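Long-range contacts in afamin (Homo sapiens, PDB 6FAK), which carries hydrophobic molecules in body fluids, binding vitamin E and keeping lipidated Wnt proteins soluble and active: residues E348-L359 against A376-S387; S273-C281 against I293-R301. All blocks are in the same frame, centred on the assembly; numbering follows the deposited sequence. Where two conformers were deposited one is given.

Interaction 1: residues E348-L359 against A376-S387; sequences ELLRIVQIYKDL and AEDKFNETTEKS. With NAG (2-acetamido-2-deoxy-beta-D-glucopyranose), chain D.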
loop_
_atom_site.group_PDB
_atom_site.type_symbol
_atom_site.label_atom_id
_atom_site.label_comp_id
_atom_site.label_asym_id
_atom_site.label_seq_id
_atom_site.Cartn_x
_atom_site.Cartn_y
_atom_site.Cartn_z
ATOM N N GLU A 348 13.421 -10.101 -1.248
ATOM C CA GLU A 348 14.677 -10.816 -1.332
ATOM C C GLU A 348 14.494 -12.260 -0.821
ATOM O O GLU A 348 14.951 -13.166 -1.439
ATOM C CB GLU A 348 15.831 -10.120 -0.595
ATOM C CG GLU A 348 17.184 -10.839 -0.847
ATOM C CD GLU A 348 17.638 -10.797 -2.324
ATOM O OE1 GLU A 348 17.264 -9.851 -3.064
ATOM O OE2 GLU A 348 18.426 -11.680 -2.741
ATOM N N LEU A 349 13.804 -12.441 0.292
ATOM C CA LEU A 349 13.558 -13.803 0.798
ATOM C C LEU A 349 12.756 -14.638 -0.203
ATOM O O LEU A 349 13.052 -15.772 -0.395
ATOM C CB LEU A 349 12.831 -13.766 2.107
ATOM C CG LEU A 349 13.645 -13.173 3.254
ATOM C CD1 LEU A 349 12.752 -12.830 4.410
ATOM C CD2 LEU A 349 14.763 -14.105 3.674
ATOM N N LEU A 350 11.741 -14.040 -0.830
ATOM C CA LEU A 350 10.951 -14.770 -1.812
ATOM C C LEU A 350 11.721 -15.072 -3.082
ATOM O O LEU A 350 11.481 -16.105 -3.671
ATOM C CB LEU A 350 9.658 -14.016 -2.159
ATOM C CG LEU A 350 8.835 -13.721 -0.892
ATOM C CD1 LEU A 350 7.655 -12.835 -1.287
ATOM C CD2 LEU A 350 8.387 -14.974 -0.199
ATOM N N ARG A 351 12.636 -14.177 -3.522
ATOM C CA ARG A 351 13.522 -14.498 -4.609
ATOM C C ARG A 351 14.412 -15.743 -4.280
ATOM O O ARG A 351 14.574 -16.634 -5.119
ATOM C CB ARG A 351 14.390 -13.283 -5.031
ATOM C CG ARG A 351 13.566 -12.189 -5.717
ATOM C CD ARG A 351 14.487 -11.131 -6.267
ATOM N NE ARG A 351 14.992 -10.248 -5.230
ATOM C CZ ARG A 351 14.449 -9.114 -4.801
ATOM N NH1 ARG A 351 13.259 -8.726 -5.223
ATOM N NH2 ARG A 351 15.078 -8.387 -3.900
ATOM N N ILE A 352 14.935 -15.765 -3.063
ATOM C CA ILE A 352 15.735 -16.873 -2.573
ATOM C C ILE A 352 14.940 -18.190 -2.567
ATOM O O ILE A 352 15.456 -19.239 -2.998
ATOM C CB ILE A 352 16.412 -16.519 -1.202
ATOM C CG1 ILE A 352 17.508 -15.488 -1.504
ATOM C CG2 ILE A 352 16.987 -17.764 -0.505
ATOM C CD1 ILE A 352 18.023 -14.773 -0.294
ATOM N N VAL A 353 13.685 -18.129 -2.146
ATOM C CA VAL A 353 12.849 -19.324 -2.151
ATOM C C VAL A 353 12.686 -19.839 -3.587
ATOM O O VAL A 353 12.825 -21.059 -3.832
ATOM C CB VAL A 353 11.483 -19.107 -1.480
ATOM C CG1 VAL A 353 10.626 -20.358 -1.620
ATOM C CG2 VAL A 353 11.616 -18.742 0.009
ATOM N N GLN A 354 12.430 -18.937 -4.536
ATOM C CA GLN A 354 12.270 -19.343 -5.927
ATOM C C GLN A 354 13.528 -19.933 -6.532
ATOM O O GLN A 354 13.479 -20.922 -7.298
ATOM C CB GLN A 354 11.828 -18.142 -6.774
ATOM C CG GLN A 354 11.532 -18.479 -8.222
ATOM C CD GLN A 354 10.349 -19.434 -8.324
ATOM O OE1 GLN A 354 9.276 -19.151 -7.766
ATOM N NE2 GLN A 354 10.551 -20.585 -8.972
ATOM N N ILE A 355 14.647 -19.278 -6.268
ATOM C CA ILE A 355 15.952 -19.789 -6.707
ATOM C C ILE A 355 16.220 -21.186 -6.151
ATOM O O ILE A 355 16.714 -22.034 -6.872
ATOM C CB ILE A 355 17.056 -18.824 -6.364
ATOM C CG1 ILE A 355 16.940 -17.647 -7.337
ATOM C CG2 ILE A 355 18.445 -19.449 -6.487
ATOM C CD1 ILE A 355 17.705 -16.452 -6.862
ATOM N N TYR A 356 15.912 -21.385 -4.873
ATOM C CA TYR A 356 16.077 -22.712 -4.245
ATOM C C TYR A 356 15.184 -23.738 -4.957
ATOM O O TYR A 356 15.628 -24.853 -5.272
ATOM C CB TYR A 356 15.806 -22.630 -2.731
ATOM C CG TYR A 356 16.096 -23.900 -1.968
ATOM C CD1 TYR A 356 17.338 -24.514 -2.066
ATOM C CD2 TYR A 356 15.130 -24.493 -1.185
ATOM C CE1 TYR A 356 17.645 -25.670 -1.375
ATOM C CE2 TYR A 356 15.428 -25.663 -0.464
ATOM C CZ TYR A 356 16.688 -26.257 -0.601
ATOM O OH TYR A 356 16.987 -27.466 0.051
ATOM N N LYS A 357 13.925 -23.391 -5.179
ATOM C CA LYS A 357 13.011 -24.252 -5.910
ATOM C C LYS A 357 13.476 -24.616 -7.345
ATOM O O LYS A 357 13.480 -25.802 -7.713
ATOM C CB LYS A 357 11.635 -23.603 -5.954
ATOM C CG LYS A 357 10.585 -24.342 -6.742
ATOM C CD LYS A 357 9.248 -23.581 -6.594
ATOM C CE LYS A 357 8.121 -24.314 -7.310
ATOM N NZ LYS A 357 6.861 -23.518 -7.238
ATOM N N ASP A 358 13.922 -23.623 -8.105
ATOM C CA ASP A 358 14.522 -23.847 -9.445
ATOM C C ASP A 358 15.808 -24.683 -9.386
ATOM O O ASP A 358 16.007 -25.579 -10.218
ATOM C CB ASP A 358 14.796 -22.515 -10.177
ATOM C CG ASP A 358 13.530 -21.693 -10.367
ATOM O OD1 ASP A 358 12.405 -22.276 -10.251
ATOM O OD2 ASP A 358 13.651 -20.452 -10.572
ATOM N N LEU A 359 16.675 -24.394 -8.424
ATOM C CA LEU A 359 17.899 -25.164 -8.233
ATOM C C LEU A 359 17.602 -26.673 -8.068
ATOM O O LEU A 359 18.271 -27.543 -8.695
ATOM C CB LEU A 359 18.641 -24.663 -6.970
ATOM C CG LEU A 359 19.788 -25.589 -6.501
ATOM C CD1 LEU A 359 21.012 -25.200 -7.306
ATOM C CD2 LEU A 359 20.048 -25.446 -5.030
ATOM N N ALA A 376 23.910 -24.437 -2.983
ATOM C CA ALA A 376 22.790 -23.513 -2.993
ATOM C C ALA A 376 23.111 -22.145 -2.411
ATOM O O ALA A 376 22.701 -21.116 -2.959
ATOM C CB ALA A 376 21.617 -24.101 -2.247
ATOM N N GLU A 377 23.864 -22.103 -1.334
ATOM C CA GLU A 377 24.145 -20.806 -0.666
ATOM C C GLU A 377 24.963 -19.862 -1.558
ATOM O O GLU A 377 24.819 -18.647 -1.449
ATOM C CB GLU A 377 24.824 -21.013 0.689
ATOM C CG GLU A 377 23.889 -21.661 1.695
ATOM C CD GLU A 377 24.628 -22.209 2.917
ATOM O OE1 GLU A 377 25.505 -23.090 2.746
ATOM O OE2 GLU A 377 24.330 -21.770 4.057
ATOM N N ASP A 378 25.761 -20.420 -2.482
ATOM C CA ASP A 378 26.470 -19.602 -3.481
ATOM C C ASP A 378 25.509 -18.961 -4.457
ATOM O O ASP A 378 25.748 -17.822 -4.901
ATOM C CB ASP A 378 27.520 -20.424 -4.253
ATOM C CG ASP A 378 28.626 -20.977 -3.352
ATOM O OD1 ASP A 378 28.973 -20.339 -2.347
ATOM O OD2 ASP A 378 29.175 -22.038 -3.646
ATOM N N LYS A 379 24.438 -19.679 -4.857
ATOM C CA LYS A 379 23.417 -19.021 -5.654
ATOM C C LYS A 379 22.725 -17.901 -4.877
ATOM O O LYS A 379 22.512 -16.831 -5.426
ATOM C CB LYS A 379 22.367 -19.991 -6.173
ATOM C CG LYS A 379 22.952 -20.991 -7.120
ATOM C CD LYS A 379 21.958 -21.479 -8.165
ATOM C CE LYS A 379 22.565 -22.611 -8.953
ATOM N NZ LYS A 379 23.374 -22.188 -10.125
ATOM N N PHE A 380 22.386 -18.149 -3.611
ATOM C CA PHE A 380 21.696 -17.106 -2.778
ATOM C C PHE A 380 22.580 -15.883 -2.604
ATOM O O PHE A 380 22.115 -14.730 -2.729
ATOM C CB PHE A 380 21.300 -17.621 -1.406
ATOM C CG PHE A 380 20.509 -18.933 -1.403
ATOM C CD1 PHE A 380 19.753 -19.359 -2.505
ATOM C CD2 PHE A 380 20.484 -19.698 -0.260
ATOM C CE1 PHE A 380 19.014 -20.527 -2.449
ATOM C CE2 PHE A 380 19.766 -20.871 -0.199
ATOM C CZ PHE A 380 19.033 -21.298 -1.304
ATOM N N ASN A 381 23.856 -16.147 -2.332
ATOM C CA ASN A 381 24.872 -15.101 -2.146
ATOM C C ASN A 381 25.007 -14.183 -3.352
ATOM O O ASN A 381 24.994 -12.966 -3.193
ATOM C CB ASN A 381 26.208 -15.747 -1.767
ATOM C CG ASN A 381 27.297 -14.723 -1.463
ATOM O OD1 ASN A 381 27.930 -14.174 -2.387
ATOM N ND2 ASN A 381 27.532 -14.460 -0.151
ATOM N N GLU A 382 25.082 -14.761 -4.556
ATOM C CA GLU A 382 25.160 -13.931 -5.782
ATOM C C GLU A 382 23.905 -13.064 -6.003
ATOM O O GLU A 382 23.995 -11.830 -6.287
ATOM C CB GLU A 382 25.457 -14.811 -7.004
ATOM C CG GLU A 382 25.325 -14.129 -8.356
ATOM C CD GLU A 382 25.659 -15.061 -9.499
ATOM O OE1 GLU A 382 24.780 -15.207 -10.375
ATOM O OE2 GLU A 382 26.769 -15.669 -9.513
ATOM N N THR A 383 22.725 -13.658 -5.832
ATOM C CA THR A 383 21.521 -12.878 -6.076
ATOM C C THR A 383 21.389 -11.750 -5.048
ATOM O O THR A 383 21.070 -10.630 -5.396
ATOM C CB THR A 383 20.246 -13.734 -6.165
ATOM O OG1 THR A 383 19.121 -12.876 -6.346
ATOM C CG2 THR A 383 20.014 -14.508 -4.953
ATOM N N THR A 384 21.712 -12.032 -3.792
ATOM C CA THR A 384 21.605 -11.028 -2.743
ATOM C C THR A 384 22.645 -9.892 -2.897
ATOM O O THR A 384 22.332 -8.711 -2.668
ATOM C CB THR A 384 21.700 -11.683 -1.387
ATOM O OG1 THR A 384 20.661 -12.670 -1.293
ATOM C CG2 THR A 384 21.532 -10.647 -0.287
ATOM N N GLU A 385 23.875 -10.251 -3.271
ATOM C CA GLU A 385 24.885 -9.244 -3.587
ATOM C C GLU A 385 24.450 -8.306 -4.666
ATOM O O GLU A 385 24.718 -7.136 -4.564
ATOM C CB GLU A 385 26.197 -9.908 -4.029
ATOM C CG GLU A 385 26.973 -10.484 -2.878
ATOM C CD GLU A 385 27.658 -9.427 -2.039
ATOM O OE1 GLU A 385 27.963 -8.342 -2.578
ATOM O OE2 GLU A 385 27.920 -9.721 -0.852
ATOM N N LYS A 386 23.839 -8.815 -5.737
ATOM C CA LYS A 386 23.307 -7.969 -6.790
ATOM C C LYS A 386 22.259 -7.005 -6.248
ATOM O O LYS A 386 22.285 -5.832 -6.573
ATOM C CB LYS A 386 22.725 -8.780 -7.950
ATOM C CG LYS A 386 23.791 -9.500 -8.777
ATOM C CD LYS A 386 23.225 -10.494 -9.788
ATOM C CE LYS A 386 24.346 -11.251 -10.493
ATOM N NZ LYS A 386 24.058 -11.475 -11.931
ATOM N N SER A 387 21.338 -7.497 -5.412
ATOM C CA SER A 387 20.267 -6.633 -4.888
ATOM C C SER A 387 20.879 -5.572 -3.997
ATOM O O SER A 387 20.544 -4.395 -4.092
ATOM C CB SER A 387 19.221 -7.447 -4.104
ATOM O OG SER A 387 18.703 -8.476 -4.926
HETATM C C1 NAG D . 28.574 -13.527 0.278
HETATM C C2 NAG D . 28.104 -12.601 1.401
HETATM C C3 NAG D . 29.252 -11.787 1.981
HETATM C C4 NAG D . 30.459 -12.661 2.291
HETATM C C5 NAG D . 30.811 -13.536 1.090
HETATM C C6 NAG D . 32.002 -14.450 1.385
HETATM C C7 NAG D . 25.790 -11.889 1.145
HETATM C C8 NAG D . 24.865 -10.856 0.579
HETATM N N2 NAG D . 27.085 -11.690 0.911
HETATM O O3 NAG D . 28.811 -11.134 3.174
HETATM O O4 NAG D . 31.570 -11.821 2.629
HETATM O O5 NAG D . 29.673 -14.325 0.727
HETATM O O6 NAG D . 31.654 -15.414 2.387
HETATM O O7 NAG D . 25.376 -12.846 1.776
#

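Interaction 2: residues S273-C281 against I293-R301; sequences SISSKIKEC and IINSNKDDR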
loop_
_atom_site.group_PDB
_atom_site.type_symbol
_atom_site.label_atom_id
_atom_site.label_comp_id
_atom_site.label_asym_id
_atom_site.label_seq_id
_atom_site.Cartn_x
_atom_site.Cartn_y
_atom_site.Cartn_z
ATOM N N SER A 273 6.498 -18.840 24.066
ATOM C CA SER A 273 6.624 -19.725 22.895
ATOM C C SER A 273 6.160 -19.086 21.566
ATOM O O SER A 273 5.798 -19.794 20.628
ATOM C CB SER A 273 5.943 -21.093 23.135
ATOM O OG SER A 273 4.546 -21.044 22.900
ATOM N N ILE A 274 6.158 -17.754 21.507
ATOM C CA ILE A 274 6.060 -17.002 20.239
ATOM C C ILE A 274 6.971 -15.771 20.296
ATOM O O ILE A 274 7.859 -15.624 19.458
ATOM C CB ILE A 274 4.594 -16.574 19.857
ATOM C CG1 ILE A 274 3.776 -17.793 19.392
ATOM C CG2 ILE A 274 4.588 -15.510 18.752
ATOM C CD1 ILE A 274 2.369 -17.512 18.900
ATOM N N SER A 275 6.725 -14.880 21.257
ATOM C CA SER A 275 7.417 -13.598 21.312
ATOM C C SER A 275 7.743 -13.163 22.733
ATOM O O SER A 275 7.220 -13.698 23.709
ATOM C CB SER A 275 6.570 -12.521 20.631
ATOM O OG SER A 275 7.324 -11.349 20.338
ATOM N N SER A 276 8.653 -12.199 22.809
ATOM C CA SER A 276 9.063 -11.553 24.041
ATOM C C SER A 276 8.680 -10.065 24.076
ATOM O O SER A 276 8.539 -9.508 25.164
ATOM C CB SER A 276 10.580 -11.705 24.175
ATOM O OG SER A 276 11.021 -11.401 25.479
ATOM N N LYS A 277 8.501 -9.438 22.901
ATOM C CA LYS A 277 8.389 -7.977 22.766
ATOM C C LYS A 277 6.968 -7.476 22.429
ATOM O O LYS A 277 6.814 -6.576 21.592
ATOM C CB LYS A 277 9.347 -7.487 21.667
ATOM C CG LYS A 277 10.817 -7.802 21.877
ATOM C CD LYS A 277 11.668 -6.902 20.988
ATOM C CE LYS A 277 13.144 -7.248 21.027
ATOM N NZ LYS A 277 13.697 -7.203 22.404
ATOM N N ILE A 278 5.941 -8.038 23.073
ATOM C CA ILE A 278 4.536 -7.683 22.766
ATOM C C ILE A 278 3.604 -7.689 23.999
ATOM O O ILE A 278 2.407 -7.971 23.880
ATOM C CB ILE A 278 3.953 -8.623 21.664
ATOM C CG1 ILE A 278 4.137 -10.097 22.057
ATOM C CG2 ILE A 278 4.591 -8.347 20.300
ATOM C CD1 ILE A 278 3.125 -11.032 21.435
ATOM N N LYS A 279 4.136 -7.350 25.173
ATOM C CA LYS A 279 3.361 -7.435 26.424
ATOM C C LYS A 279 2.378 -6.284 26.590
ATOM O O LYS A 279 1.220 -6.501 26.950
ATOM C CB LYS A 279 4.286 -7.482 27.635
ATOM C CG LYS A 279 3.614 -7.994 28.902
ATOM C CD LYS A 279 3.185 -9.455 28.813
ATOM C CE LYS A 279 4.365 -10.374 28.519
ATOM N NZ LYS A 279 4.100 -11.788 28.890
ATOM N N GLU A 280 2.855 -5.064 26.342
ATOM C CA GLU A 280 2.010 -3.864 26.401
ATOM C C GLU A 280 0.963 -3.878 25.285
ATOM O O GLU A 280 -0.077 -3.223 25.413
ATOM C CB GLU A 280 2.844 -2.568 26.331
ATOM C CG GLU A 280 2.133 -1.334 26.897
ATOM C CD GLU A 280 2.473 -0.044 26.161
ATOM O OE1 GLU A 280 1.534 0.699 25.787
ATOM O OE2 GLU A 280 3.677 0.227 25.952
ATOM N N CYS A 281 1.244 -4.606 24.197
ATOM C CA CYS A 281 0.257 -4.834 23.147
ATOM C C CYS A 281 -0.845 -5.788 23.628
ATOM O O CYS A 281 -2.017 -5.446 23.513
ATOM C CB CYS A 281 0.900 -5.366 21.861
ATOM S SG CYS A 281 2.123 -4.325 21.002
ATOM N N ILE A 293 0.733 -4.762 17.923
ATOM C CA ILE A 293 1.476 -5.995 17.602
ATOM C C ILE A 293 2.129 -5.852 16.249
ATOM O O ILE A 293 3.298 -6.207 16.110
ATOM C CB ILE A 293 0.601 -7.282 17.677
ATOM C CG1 ILE A 293 0.397 -7.703 19.140
ATOM C CG2 ILE A 293 1.225 -8.468 16.925
ATOM C CD1 ILE A 293 -0.767 -8.655 19.366
ATOM N N ILE A 294 1.405 -5.287 15.276
ATOM C CA ILE A 294 1.959 -5.066 13.931
ATOM C C ILE A 294 3.157 -4.090 13.945
ATOM O O ILE A 294 4.109 -4.270 13.186
ATOM C CB ILE A 294 0.868 -4.623 12.905
ATOM C CG1 ILE A 294 -0.142 -5.761 12.676
ATOM C CG2 ILE A 294 1.492 -4.293 11.547
ATOM C CD1 ILE A 294 -1.351 -5.393 11.841
ATOM N N ASN A 295 3.104 -3.079 14.811
ATOM C CA ASN A 295 4.191 -2.109 14.965
ATOM C C ASN A 295 5.307 -2.517 15.934
ATOM O O ASN A 295 6.346 -1.864 15.945
ATOM C CB ASN A 295 3.626 -0.739 15.388
ATOM C CG ASN A 295 3.037 0.030 14.224
ATOM O OD1 ASN A 295 3.699 0.887 13.634
ATOM N ND2 ASN A 295 1.800 -0.292 13.868
ATOM N N SER A 296 5.123 -3.565 16.742
ATOM C CA SER A 296 6.185 -3.978 17.656
ATOM C C SER A 296 7.401 -4.398 16.827
ATOM O O SER A 296 7.267 -4.833 15.673
ATOM C CB SER A 296 5.728 -5.086 18.601
ATOM O OG SER A 296 5.471 -6.296 17.907
ATOM N N ASN A 297 8.592 -4.210 17.385
ATOM C CA ASN A 297 9.824 -4.557 16.665
ATOM C C ASN A 297 10.043 -6.078 16.644
ATOM O O ASN A 297 9.353 -6.838 17.353
ATOM C CB ASN A 297 11.053 -3.798 17.215
ATOM C CG ASN A 297 11.243 -3.952 18.717
ATOM O OD1 ASN A 297 10.441 -4.590 19.399
ATOM N ND2 ASN A 297 12.304 -3.340 19.242
ATOM N N LYS A 298 10.988 -6.505 15.803
ATOM C CA LYS A 298 11.352 -7.920 15.665
ATOM C C LYS A 298 11.955 -8.417 16.981
ATOM O O LYS A 298 12.809 -7.749 17.578
ATOM C CB LYS A 298 12.347 -8.153 14.511
ATOM C CG LYS A 298 11.864 -7.694 13.123
ATOM C CD LYS A 298 12.785 -8.201 11.998
ATOM C CE LYS A 298 13.353 -7.100 11.098
ATOM N NZ LYS A 298 12.499 -6.729 9.929
ATOM N N ASP A 299 11.476 -9.569 17.445
ATOM C CA ASP A 299 12.030 -10.238 18.623
ATOM C C ASP A 299 13.487 -10.636 18.331
ATOM O O ASP A 299 13.874 -10.796 17.164
ATOM C CB ASP A 299 11.159 -11.461 18.965
ATOM C CG ASP A 299 11.523 -12.127 20.286
ATOM O OD1 ASP A 299 12.543 -11.779 20.908
ATOM O OD2 ASP A 299 10.773 -13.025 20.709
ATOM N N ASP A 300 14.297 -10.752 19.384
ATOM C CA ASP A 300 15.689 -11.201 19.254
ATOM C C ASP A 300 15.671 -12.662 18.830
ATOM O O ASP A 300 14.853 -13.442 19.335
ATOM C CB ASP A 300 16.457 -11.103 20.585
ATOM C CG ASP A 300 16.444 -9.704 21.196
ATOM O OD1 ASP A 300 15.902 -8.764 20.579
ATOM O OD2 ASP A 300 16.985 -9.557 22.316
ATOM N N ARG A 301 16.567 -13.032 17.914
ATOM C CA ARG A 301 16.741 -14.436 17.531
ATOM C C ARG A 301 17.216 -15.243 18.726
ATOM O O ARG A 301 17.981 -14.725 19.542
ATOM C CB ARG A 301 17.778 -14.595 16.423
ATOM C CG ARG A 301 17.237 -14.435 15.018
ATOM C CD ARG A 301 18.379 -14.634 14.041
ATOM N NE ARG A 301 19.254 -13.462 13.972
ATOM C CZ ARG A 301 20.517 -13.460 13.538
ATOM N NH1 ARG A 301 21.111 -14.598 13.153
ATOM N NH2 ARG A 301 21.200 -12.320 13.499
HETATM O O HOH W 1 10.108 -15.030 18.576
#

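Interaction 1: residues E348-L359 against A376-S387
Ala376 begins the contact: its CB presses on Leu359 CD2 at 3.5 Å, a tight fit. One turn on, the aliphatic chain of Lys379 lies obliquely across Leu359 and Ile355, with Lys379 CE close to Leu359 CD1. Phe380 is the central side chain and has the largest share of the buried surface. Ile352 CG2 sits 3.7 Å from the centroid of the Phe380 ring and only 10° off the normal, a CH-pi contact, while Ala376 O lies over the opposite face. Tyr356 CD1 meets the ring edge at Phe380 CZ, 3.7 Å away; the Tyr356 hydroxyl itself is bonded to Phe312 O. Asn381 faces away from helix 348-359 and bears the N-linked glycan, whose N2 donates to Glu385 OE2 at 2.8 Å in a nearly straight bond. Thr383 CG2 and Ile355 CD1 meet tip to tip. Thr384 OG1 lies 2.8 Å from Glu348 OE2 and also near Phe380 O, its own helix's carbonyl. At the far end Ser387 OG donates to Glu348 OE1 at 2.7 Å from the syn side, tilted out of the carboxylate plane. Arg351 grips the same oxygen side-on through NE and NH2, so three donors converge on it. With CG anti to the backbone N (chi1 -174°) and a bend at chi2, the Glu348 carboxylate is brought to both hydroxyls. Arg351 also pairs with Asp451. Short helix segments with axes 10.0 Å apart at 142° make an obliquely antiparallel pair of the all-helical serum albumin fold, where helix 376-417 runs from the second albumin domain into the third.

Interaction 2: residues S273-C281 against I293-R301
The loop before helix 288-295 lies along the last turn of that helix and the extended chain that leaves it, in the second albumin domain and largely within the region that forms the pocket for hydrophobic ligands. Cys281 CB packs on Ile293 CG1 at 3.6 Å, next to the disulfide from Cys281 to Cys292. Ile278 CG2 rests 3.3 Å from Ser296 OG, which turns back to donate to Ile293 O at the helix end; chi1 of 67° sets that hydroxyl between the backbone N and carbonyl carbon. Lys277 buries the most surface. Its chain crosses Asn297 at about a right angle, CD lying 3.1 Å from Asn297 OD1, then bends at chi4 to bring NZ 3.3 Å from Asp300 OD1 in a salt bridge. With an alanine here, Asp300 would probably lose its charged mate and Asn297 the aliphatic chain that crosses it. Further along, Asp299 OD2 accepts a weak bond from Ser276 N (3.1 Å, 127°), and a water donates both to this oxygen and to Ile274 O. Lys225 NZ is hydrogen-bonded to Ile293 O and Ser296 O of 293-301. The paired cystines Cys281-Cys292 and Cys268-Cys282, on adjacent cysteines, are a hallmark of the albumin family.

Along the chain the two contacts follow one another, neither nesting nor crossing. Interaction 2 comes first: it closes a short loop of 11 residues, five of them helical, and holds the segment that follows helix 253-268 to the exit of helix 288-295. The chain then passes through helices 318-324 and 326-339 before interaction 1 opens. That contact spans 16 residues, including helix 369-373, and joins helix 346-363 to the start of helix 376-417. Their centres lie 28 Å apart and their nearest atoms about 8 Å, without touching. Interaction 2 joins loop to helix end in the pocket region, whereas interaction 1 pairs helices where the second domain leads into the third.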